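Local coordinates for protein glutaredoxin 2 (Salmonella enterica subsp. enterica serovar Typhimurium, PDB 3IR4) that probably reduces disulfides and mixed disulfides with glutathione as a glutaredoxin of glutathione S-transferase-like fold, here with glutathione bound, at residues Y7-C12 with G47-P52; L31-N36 with A112-S117. All coordinates share one frame; numbering follows the deposited sequence. Where two conformers were deposited one is given.

From the N terminus, strand 5-8 runs through the middle of the sheet into the turn that carries Cys12, and strand 30-33 follows beside it, parallel, after helix 13-25. Contact 1 closes the first loop by bringing 47-52, the entry to strand 53-55, back to 7-12, all within the thioredoxin-like domain. Contact 2 starts inside that loop, at 31-36, and ends far beyond it at 112-117, so the two loops cross; it ties the edge of the sheet to the helical domain. They meet where Glu115 OE2 and His11 ND1 are hydrogen-bonded (2.6 Å), and Lys49 NZ is hydrogen-bonded to the carbonyl O of Asn36.

Contact 1 (Y7-C12 with G47-P52); sequences YIYDHC and GQKMVP. With GSH (glutathione), chain B.
Tyr9 and Val51 meet ring face to methyl. From CB, the Tyr9 side chain sets out with CG anti to its own carbonyl carbon (chi1 -56°), and the two side chains cross at about a right angle. CG, CD2 and CE2 all lie near Val51 CG2, CD2 closest at 3.4 Å. The methyl stands over the face, displaced toward the rim, in a CH-pi contact of 3.6 Å from CG2 to the ring centroid. Near the ring plane, CE2 also meets O31 of glutathione at the edge. At the tip, Tyr9 OH accepts a hydrogen bond from Lys49 NZ (2.8 Å). Extended through its first three torsions, the lysine bends only at the last (chi4 -65°). Lys49 NZ also donates to GSH O32 (2.7 Å), in the glycine carboxylate, and, outside the two segments, to the carbonyl O of Asn36. This is the glutathione site of a thioredoxin-like fold, with Val51 before a cis-proline, Pro52. The Val51 backbone grips the tripeptide as a strand would: its N donates to O2 and its O accepts from N2, each at 2.9 Å. Cys12, at the N-cap of helix 13-25, is joined to glutathione by a covalent bond between its SG and GSH SG2 (2.3 Å), long for a disulfide. On the strand side, Pro52 CA makes a CA-H...O contact with Tyr7 O (3.3 Å).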
ATOM      1  N   TYR A   7       7.170  -2.626 -11.467  1.00  4.23           N
ATOM      2  CA  TYR A   7       6.677  -4.021 -11.397  1.00  4.00           C
ATOM      3  C   TYR A   7       6.135  -4.200  -9.994  1.00  4.28           C
ATOM      4  O   TYR A   7       6.835  -3.985  -9.003  1.00  5.48           O
ATOM      5  CB  TYR A   7       7.790  -5.013 -11.737  1.00  4.73           C
ATOM      6  CG  TYR A   7       8.264  -4.825 -13.160  1.00  5.16           C
ATOM      7  CD1 TYR A   7       9.275  -3.950 -13.466  1.00  7.51           C
ATOM      8  CD2 TYR A   7       7.647  -5.495 -14.197  1.00  6.95           C
ATOM      9  CE1 TYR A   7       9.660  -3.727 -14.787  1.00  8.57           C
ATOM     10  CE2 TYR A   7       8.026  -5.300 -15.509  1.00  8.83           C
ATOM     11  CZ  TYR A   7       9.055  -4.422 -15.795  1.00  9.60           C
ATOM     12  OH  TYR A   7       9.473  -4.219 -17.084  1.00 14.57           O
ATOM     13  N   ILE A   8       4.869  -4.609  -9.919  1.00  3.94           N
ATOM     14  CA  ILE A   8       4.120  -4.610  -8.682  1.00  4.38           C
ATOM     15  C   ILE A   8       3.148  -5.752  -8.535  1.00  3.90           C
ATOM     16  O   ILE A   8       2.814  -6.458  -9.481  1.00  4.22           O
ATOM     17  CB  ILE A   8       3.269  -3.281  -8.564  1.00  4.68           C
ATOM     18  CG1 ILE A   8       2.179  -3.193  -9.642  1.00  6.16           C
ATOM     19  CG2 ILE A   8       4.158  -2.028  -8.631  1.00  6.89           C
ATOM     20  CD1 ILE A   8       1.225  -2.005  -9.502  1.00  7.62           C
ATOM     21  N   TYR A   9       2.655  -5.879  -7.289  1.00  3.85           N
ATOM     22  CA  TYR A   9       1.367  -6.541  -6.993  1.00  4.67           C
ATOM     23  C   TYR A   9       0.462  -5.386  -6.535  1.00  4.14           C
ATOM     24  O   TYR A   9       0.870  -4.562  -5.725  1.00  5.37           O
ATOM     25  CB  TYR A   9       1.464  -7.572  -5.880  1.00  4.99           C
ATOM     26  CG  TYR A   9       2.476  -8.651  -6.103  1.00  4.80           C
ATOM     27  CD1 TYR A   9       2.707  -9.191  -7.359  1.00  5.39           C
ATOM     28  CD2 TYR A   9       3.197  -9.146  -5.022  1.00  5.53           C
ATOM     29  CE1 TYR A   9       3.701 -10.182  -7.538  1.00  5.32           C
ATOM     30  CE2 TYR A   9       4.151 -10.124  -5.193  1.00  6.86           C
ATOM     31  CZ  TYR A   9       4.424 -10.628  -6.454  1.00  6.01           C
ATOM     32  OH  TYR A   9       5.415 -11.568  -6.584  1.00  8.22           O
ATOM     33  N   ASP A  10      -0.751  -5.321  -7.058  0.70  5.16           N
ATOM     34  CA  ASP A  10      -1.672  -4.224  -6.745  0.70  5.47           C
ATOM     35  C   ASP A  10      -2.049  -4.146  -5.269  0.70  6.22           C
ATOM     36  O   ASP A  10      -2.220  -3.053  -4.729  0.70  6.65           O
ATOM     37  CB  ASP A  10      -2.888  -4.327  -7.686  0.70  6.16           C
ATOM     38  CG  ASP A  10      -3.827  -3.128  -7.618  0.70  7.33           C
ATOM     39  OD1 ASP A  10      -3.419  -2.016  -7.244  0.70  9.26           O
ATOM     40  OD2 ASP A  10      -4.975  -3.328  -8.021  0.70 11.27           O
ATOM     41  N   HIS A  11      -2.174  -5.287  -4.602  1.00  5.31           N
ATOM     42  CA  HIS A  11      -2.552  -5.293  -3.193  1.00  5.41           C
ATOM     43  C   HIS A  11      -1.413  -4.879  -2.249  1.00  5.70           C
ATOM     44  O   HIS A  11      -1.651  -4.571  -1.091  1.00  7.05           O
ATOM     45  CB  HIS A  11      -2.999  -6.694  -2.739  1.00  6.53           C
ATOM     46  CG  HIS A  11      -1.867  -7.635  -2.434  1.00  6.82           C
ATOM     47  ND1 HIS A  11      -1.334  -8.482  -3.376  1.00  6.44           N
ATOM     48  CD2 HIS A  11      -1.191  -7.888  -1.286  1.00  7.18           C
ATOM     49  CE1 HIS A  11      -0.370  -9.197  -2.820  1.00  7.74           C
ATOM     50  NE2 HIS A  11      -0.256  -8.847  -1.559  1.00  8.96           N
ATOM     51  N   CYS A  12      -0.179  -4.898  -2.744  1.00  4.42           N
ATOM     52  CA  CYS A  12       0.987  -4.785  -1.864  1.00  5.70           C
ATOM     53  C   CYS A  12       1.207  -3.358  -1.402  1.00  4.65           C
ATOM     54  O   CYS A  12       1.344  -2.488  -2.236  1.00  4.90           O
ATOM     55  CB  CYS A  12       2.228  -5.295  -2.629  1.00  5.53           C
ATOM     56  SG  CYS A  12       3.781  -5.020  -1.728  1.00  8.44           S
ATOM     57  N   GLY A  47      17.334 -10.763  -9.037  1.00  7.95           N
ATOM     58  CA  GLY A  47      17.900 -11.946  -8.409  1.00  8.39           C
ATOM     59  C   GLY A  47      17.082 -12.564  -7.309  1.00  8.19           C
ATOM     60  O   GLY A  47      17.538 -13.518  -6.690  1.00 10.36           O
ATOM     61  N   GLN A  48      15.894 -12.035  -7.055  1.00  8.41           N
ATOM     62  CA  GLN A  48      14.978 -12.573  -6.071  1.00  8.23           C
ATOM     63  C   GLN A  48      13.543 -12.204  -6.439  1.00  7.85           C
ATOM     64  O   GLN A  48      13.317 -11.281  -7.232  1.00  8.05           O
ATOM     65  CB  GLN A  48      15.265 -12.070  -4.655  1.00 10.96           C
ATOM     66  CG  GLN A  48      15.087 -10.561  -4.449  1.00 12.88           C
ATOM     67  CD  GLN A  48      15.139 -10.182  -2.980  1.00 17.72           C
ATOM     68  OE1 GLN A  48      14.513 -10.828  -2.134  1.00 20.41           O
ATOM     69  NE2 GLN A  48      15.891  -9.152  -2.670  1.00 21.30           N
ATOM     70  N   LYS A  49      12.574 -12.909  -5.844  1.00  7.65           N
ATOM     71  CA  LYS A  49      11.168 -12.628  -6.061  1.00  7.40           C
ATOM     72  C   LYS A  49      10.711 -11.628  -5.020  1.00  7.26           C
ATOM     73  O   LYS A  49      10.408 -11.990  -3.886  1.00  8.01           O
ATOM     74  CB  LYS A  49      10.369 -13.929  -5.955  1.00  8.22           C
ATOM     75  CG  LYS A  49       8.880 -13.753  -6.196  1.00  7.81           C
ATOM     76  CD  LYS A  49       8.127 -15.063  -6.045  1.00  8.33           C
ATOM     77  CE  LYS A  49       6.625 -14.965  -6.342  1.00  9.10           C
ATOM     78  NZ  LYS A  49       5.899 -14.094  -5.383  1.00  9.87           N
HETATM   79  N   MSE A  50      10.712 -10.358  -5.405  1.00  6.91           N
HETATM   80  CA  MSE A  50      10.273  -9.272  -4.528  1.00  6.91           C
HETATM   81  C   MSE A  50       9.823  -8.123  -5.386  1.00  6.06           C
HETATM   82  O   MSE A  50      10.416  -7.875  -6.435  1.00  7.73           O
HETATM   83  CB  MSE A  50      11.405  -8.830  -3.583  1.00  7.34           C
HETATM   84  CG  MSE A  50      10.971  -7.829  -2.519  1.00  8.21           C
HETATM   85 SE   MSE A  50      12.338  -7.386  -1.229  1.00 11.82          SE
HETATM   86  CE  MSE A  50      13.508  -6.392  -2.390  1.00 10.49           C
ATOM     87  N   VAL A  51       8.756  -7.456  -4.931  1.00  5.35           N
ATOM     88  CA  VAL A  51       8.241  -6.247  -5.570  1.00  5.38           C
ATOM     89  C   VAL A  51       8.035  -5.229  -4.434  1.00  5.40           C
ATOM     90  O   VAL A  51       7.832  -5.615  -3.287  1.00  5.42           O
ATOM     91  CB  VAL A  51       6.967  -6.497  -6.367  1.00  5.76           C
ATOM     92  CG1 VAL A  51       7.269  -7.325  -7.607  1.00  8.73           C
ATOM     93  CG2 VAL A  51       5.867  -7.107  -5.483  1.00  7.68           C
ATOM     94  N   PRO A  52       8.071  -3.923  -4.733  1.00  4.04           N
ATOM     95  CA  PRO A  52       8.185  -3.304  -6.057  1.00  4.00           C
ATOM     96  C   PRO A  52       9.600  -3.302  -6.630  1.00  4.26           C
ATOM     97  O   PRO A  52      10.583  -3.325  -5.884  1.00  4.48           O
ATOM     98  CB  PRO A  52       7.797  -1.844  -5.789  1.00  4.91           C
ATOM     99  CG  PRO A  52       8.156  -1.620  -4.345  1.00  4.92           C
ATOM    100  CD  PRO A  52       7.810  -2.931  -3.670  1.00  4.65           C
TER
HETATM  101  N1  GSH B 216      11.526  -4.180   1.910  1.00  9.58           N
HETATM  102  CA1 GSH B 216      10.694  -4.324   0.708  1.00  6.65           C
HETATM  103  C1  GSH B 216      10.294  -2.964   0.203  1.00  6.11           C
HETATM  104  O11 GSH B 216      10.244  -2.029   1.047  1.00  7.05           O
HETATM  105  O12 GSH B 216      10.015  -2.832  -1.004  1.00  5.86           O
HETATM  106  CB1 GSH B 216       9.477  -5.166   1.063  1.00  6.56           C
HETATM  107  CG1 GSH B 216       8.712  -5.587  -0.191  1.00  6.00           C
HETATM  108  CD1 GSH B 216       7.735  -6.723   0.026  1.00  9.31           C
HETATM  109  OE1 GSH B 216       7.536  -7.212   1.265  1.00 10.72           O
HETATM  110  N2  GSH B 216       7.046  -7.170  -0.993  1.00  8.44           N
HETATM  111  CA2 GSH B 216       6.217  -8.371  -0.975  1.00  9.06           C
HETATM  112  C2  GSH B 216       6.855  -9.449  -1.787  1.00  9.66           C
HETATM  113  O2  GSH B 216       7.505  -9.123  -2.901  1.00 10.29           O
HETATM  114  CB2 GSH B 216       4.792  -8.074  -1.498  1.00  9.96           C
HETATM  115  SG2 GSH B 216       3.795  -6.926  -0.491  1.00 14.96           S
HETATM  116  N3  GSH B 216       6.716 -10.695  -1.410  1.00 13.31           N
HETATM  117  CA3 GSH B 216       7.518 -11.756  -1.966  1.00 16.22           C
HETATM  118  C3  GSH B 216       6.629 -12.716  -2.661  1.00 16.51           C
HETATM  119  O31 GSH B 216       5.434 -12.368  -2.913  1.00 19.65           O
HETATM  120  O32 GSH B 216       7.104 -13.836  -2.979  1.00 14.14           O

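Contact 2 (L31-N36 with A112-S117); sequences LNVLQN and AFDEFS
Glu115 packs against the chain leaving strand 30-33, its CB 3.1 Å from Leu34 O. CG lies between the backbone N and the carbonyl carbon (chi1 61°), and a bend at chi2 follows before the carboxylate, whose OE1 is 3.5 Å from Val33 CG1. The carboxylate is buried, yet both oxygens have partners in the 7-12 turn: OE2 is hydrogen-bonded to His11 ND1 and OE1 to the backbone N of Asp10. Val33 crosses this side chain obliquely, and its CG1 also touches Asp114 CB at 3.8 Å. Beyond them the backbone of Glu115 is used as well, since its O accepts a hydrogen bond from Asn36 N (2.8 Å, 157° at the hydrogen) on a lone pair in the carbonyl plane. The Asn36 side chain then runs beside Phe116, pointing the same way, with CG 3.7 Å from CE1 at the ring edge and the amide plane turned 73° from the ring. Tyr124 and Phe125 of helix 119-133 also touch Asn36. Such a junction, with the end of an edge strand packed on a short 3-10 turn between two helices, belongs to the interface between the thioredoxin-like and all-helical domains of the glutathione S-transferase fold.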
ATOM      1  N   LEU A  31       2.934   0.967 -15.146  1.00  4.07           N
ATOM      2  CA  LEU A  31       2.718  -0.083 -14.178  1.00  4.21           C
ATOM      3  C   LEU A  31       2.653  -1.448 -14.850  1.00  4.07           C
ATOM      4  O   LEU A  31       2.066  -1.589 -15.916  1.00  6.40           O
ATOM      5  CB  LEU A  31       1.424   0.146 -13.442  1.00  4.81           C
ATOM      6  CG  LEU A  31       1.284   1.487 -12.703  1.00  4.38           C
ATOM      7  CD1 LEU A  31      -0.109   1.591 -12.071  1.00  7.45           C
ATOM      8  CD2 LEU A  31       2.395   1.691 -11.673  1.00  6.29           C
ATOM      9  N   ASN A  32       3.270  -2.433 -14.222  1.00  4.04           N
ATOM     10  CA  ASN A  32       3.240  -3.805 -14.727  1.00  4.63           C
ATOM     11  C   ASN A  32       2.958  -4.722 -13.559  1.00  4.73           C
ATOM     12  O   ASN A  32       3.809  -4.911 -12.691  1.00  4.87           O
ATOM     13  CB  ASN A  32       4.591  -4.172 -15.331  1.00  6.10           C
ATOM     14  CG  ASN A  32       4.847  -3.480 -16.623  1.00  8.97           C
ATOM     15  OD1 ASN A  32       4.545  -4.023 -17.660  1.00 14.89           O
ATOM     16  ND2 ASN A  32       5.477  -2.310 -16.579  1.00 10.26           N
ATOM     17  N   VAL A  33       1.749  -5.270 -13.497  1.00  4.55           N
ATOM     18  CA  VAL A  33       1.396  -6.155 -12.412  1.00  5.04           C
ATOM     19  C   VAL A  33       1.847  -7.560 -12.763  1.00  5.45           C
ATOM     20  O   VAL A  33       1.486  -8.083 -13.820  1.00  7.81           O
ATOM     21  CB  VAL A  33      -0.121  -6.159 -12.168  1.00  6.11           C
ATOM     22  CG1 VAL A  33      -0.417  -7.128 -11.020  1.00  7.34           C
ATOM     23  CG2 VAL A  33      -0.647  -4.780 -11.831  1.00  7.16           C
ATOM     24  N   LEU A  34       2.671  -8.143 -11.919  1.00  5.07           N
ATOM     25  CA  LEU A  34       3.140  -9.500 -12.082  1.00  5.53           C
ATOM     26  C   LEU A  34       2.213 -10.493 -11.417  1.00  5.25           C
ATOM     27  O   LEU A  34       1.607 -10.195 -10.402  1.00  5.43           O
ATOM     28  CB  LEU A  34       4.530  -9.622 -11.454  1.00  6.30           C
ATOM     29  CG  LEU A  34       5.627  -8.782 -12.093  1.00  7.89           C
ATOM     30  CD1 LEU A  34       6.933  -8.916 -11.308  1.00 10.36           C
ATOM     31  CD2 LEU A  34       5.797  -9.193 -13.560  1.00 12.33           C
ATOM     32  N   GLN A  35       2.108 -11.682 -11.992  1.00  5.15           N
ATOM     33  CA  GLN A  35       1.377 -12.759 -11.321  1.00  5.57           C
ATOM     34  C   GLN A  35       2.035 -13.078  -9.987  1.00  5.09           C
ATOM     35  O   GLN A  35       3.259 -13.108  -9.873  1.00  5.22           O
ATOM     36  CB  GLN A  35       1.293 -14.034 -12.163  1.00  6.26           C
ATOM     37  CG  GLN A  35       0.491 -13.859 -13.432  1.00  8.31           C
ATOM     38  CD  GLN A  35      -0.940 -13.443 -13.125  1.00 11.68           C
ATOM     39  OE1 GLN A  35      -1.325 -12.287 -13.338  1.00 14.40           O
ATOM     40  NE2 GLN A  35      -1.705 -14.368 -12.546  1.00 10.95           N
ATOM     41  N   ASN A  36       1.207 -13.358  -8.973  1.00  4.41           N
ATOM     42  CA  ASN A  36       1.756 -13.554  -7.640  1.00  5.25           C
ATOM     43  C   ASN A  36       2.662 -14.768  -7.510  1.00  5.87           C
ATOM     44  O   ASN A  36       3.518 -14.787  -6.628  1.00  7.36           O
ATOM     45  CB  ASN A  36       0.638 -13.611  -6.613  1.00  5.37           C
ATOM     46  CG  ASN A  36       1.122 -13.376  -5.190  1.00  5.89           C
ATOM     47  OD1 ASN A  36       1.055 -14.286  -4.353  1.00  7.57           O
ATOM     48  ND2 ASN A  36       1.614 -12.166  -4.893  1.00  7.73           N
ATOM     49  N   ALA A 112     -10.508  -9.319  -6.754  0.50  4.70           N
ATOM     50  CA  ALA A 112     -10.027  -9.274  -8.133  0.50  4.64           C
ATOM     51  C   ALA A 112      -8.791  -8.405  -8.391  0.50  5.91           C
ATOM     52  O   ALA A 112      -8.825  -7.537  -9.232  0.50  7.62           O
ATOM     53  CB  ALA A 112     -11.160  -8.863  -9.066  0.50  5.58           C
ATOM     54  N   PHE A 113      -7.704  -8.623  -7.667  0.50  4.91           N
ATOM     55  CA  PHE A 113      -6.431  -7.963  -8.012  0.50  5.40           C
ATOM     56  C   PHE A 113      -5.798  -8.724  -9.178  0.50  5.20           C
ATOM     57  O   PHE A 113      -5.874  -9.953  -9.240  0.50  5.58           O
ATOM     58  CB  PHE A 113      -5.472  -7.942  -6.833  0.50  5.16           C
ATOM     59  CG  PHE A 113      -5.938  -7.110  -5.699  0.50  4.83           C
ATOM     60  CD1 PHE A 113      -6.398  -7.698  -4.539  0.50  5.07           C
ATOM     61  CD2 PHE A 113      -5.901  -5.732  -5.777  0.50  3.94           C
ATOM     62  CE1 PHE A 113      -6.808  -6.937  -3.487  0.50  6.28           C
ATOM     63  CE2 PHE A 113      -6.307  -4.960  -4.718  0.50  4.71           C
ATOM     64  CZ  PHE A 113      -6.759  -5.562  -3.576  0.50  7.16           C
ATOM     65  N   ASP A 114      -5.124  -8.003 -10.074  1.00  5.58           N
ATOM     66  CA  ASP A 114      -4.568  -8.623 -11.273  1.00  5.98           C
ATOM     67  C   ASP A 114      -3.532  -9.699 -10.999  1.00  5.37           C
ATOM     68  O   ASP A 114      -3.429 -10.657 -11.758  1.00  5.49           O
ATOM     69  CB  ASP A 114      -3.985  -7.557 -12.210  1.00  6.70           C
ATOM     70  CG  ASP A 114      -5.009  -6.762 -12.951  1.00 10.07           C
ATOM     71  OD1 ASP A 114      -6.231  -7.015 -12.830  1.00 13.14           O
ATOM     72  OD2 ASP A 114      -4.569  -5.833 -13.657  1.00 13.04           O
ATOM     73  N   GLU A 115      -2.777  -9.571  -9.913  1.00  4.53           N
ATOM     74  CA  GLU A 115      -1.760 -10.557  -9.570  1.00  4.64           C
ATOM     75  C   GLU A 115      -2.330 -11.909  -9.203  1.00  4.23           C
ATOM     76  O   GLU A 115      -1.582 -12.886  -9.100  1.00  4.76           O
ATOM     77  CB  GLU A 115      -0.827 -10.064  -8.460  1.00  4.37           C
ATOM     78  CG  GLU A 115      -1.458  -9.748  -7.133  1.00  5.15           C
ATOM     79  CD  GLU A 115      -1.969  -8.327  -6.971  1.00  4.26           C
ATOM     80  OE1 GLU A 115      -2.162  -7.626  -8.003  1.00  4.92           O
ATOM     81  OE2 GLU A 115      -2.193  -7.919  -5.809  1.00  6.06           O
ATOM     82  N   PHE A 116      -3.638 -11.959  -8.965  1.00  4.32           N
ATOM     83  CA  PHE A 116      -4.319 -13.214  -8.613  1.00  4.58           C
ATOM     84  C   PHE A 116      -5.220 -13.662  -9.743  1.00  4.73           C
ATOM     85  O   PHE A 116      -6.131 -14.439  -9.535  1.00  5.65           O
ATOM     86  CB  PHE A 116      -5.168 -13.069  -7.353  1.00  4.64           C
ATOM     87  CG  PHE A 116      -4.423 -12.536  -6.145  1.00  4.72           C
ATOM     88  CD1 PHE A 116      -3.165 -13.011  -5.804  1.00  5.05           C
ATOM     89  CD2 PHE A 116      -5.025 -11.615  -5.306  1.00  5.83           C
ATOM     90  CE1 PHE A 116      -2.489 -12.542  -4.681  1.00  5.50           C
ATOM     91  CE2 PHE A 116      -4.353 -11.117  -4.186  1.00  6.61           C
ATOM     92  CZ  PHE A 116      -3.110 -11.605  -3.870  1.00  5.93           C
ATOM     93  N   SER A 117      -4.996 -13.180 -10.954  1.00  5.46           N
ATOM     94  CA  SER A 117      -5.940 -13.466 -12.039  1.00  6.52           C
ATOM     95  C   SER A 117      -6.051 -14.915 -12.410  1.00  6.93           C
ATOM     96  O   SER A 117      -7.092 -15.356 -12.824  1.00  9.91           O
ATOM     97  CB  SER A 117      -5.668 -12.604 -13.253  1.00  7.42           C
ATOM     98  OG  SER A 117      -4.395 -12.810 -13.762  1.00  9.12           O
TER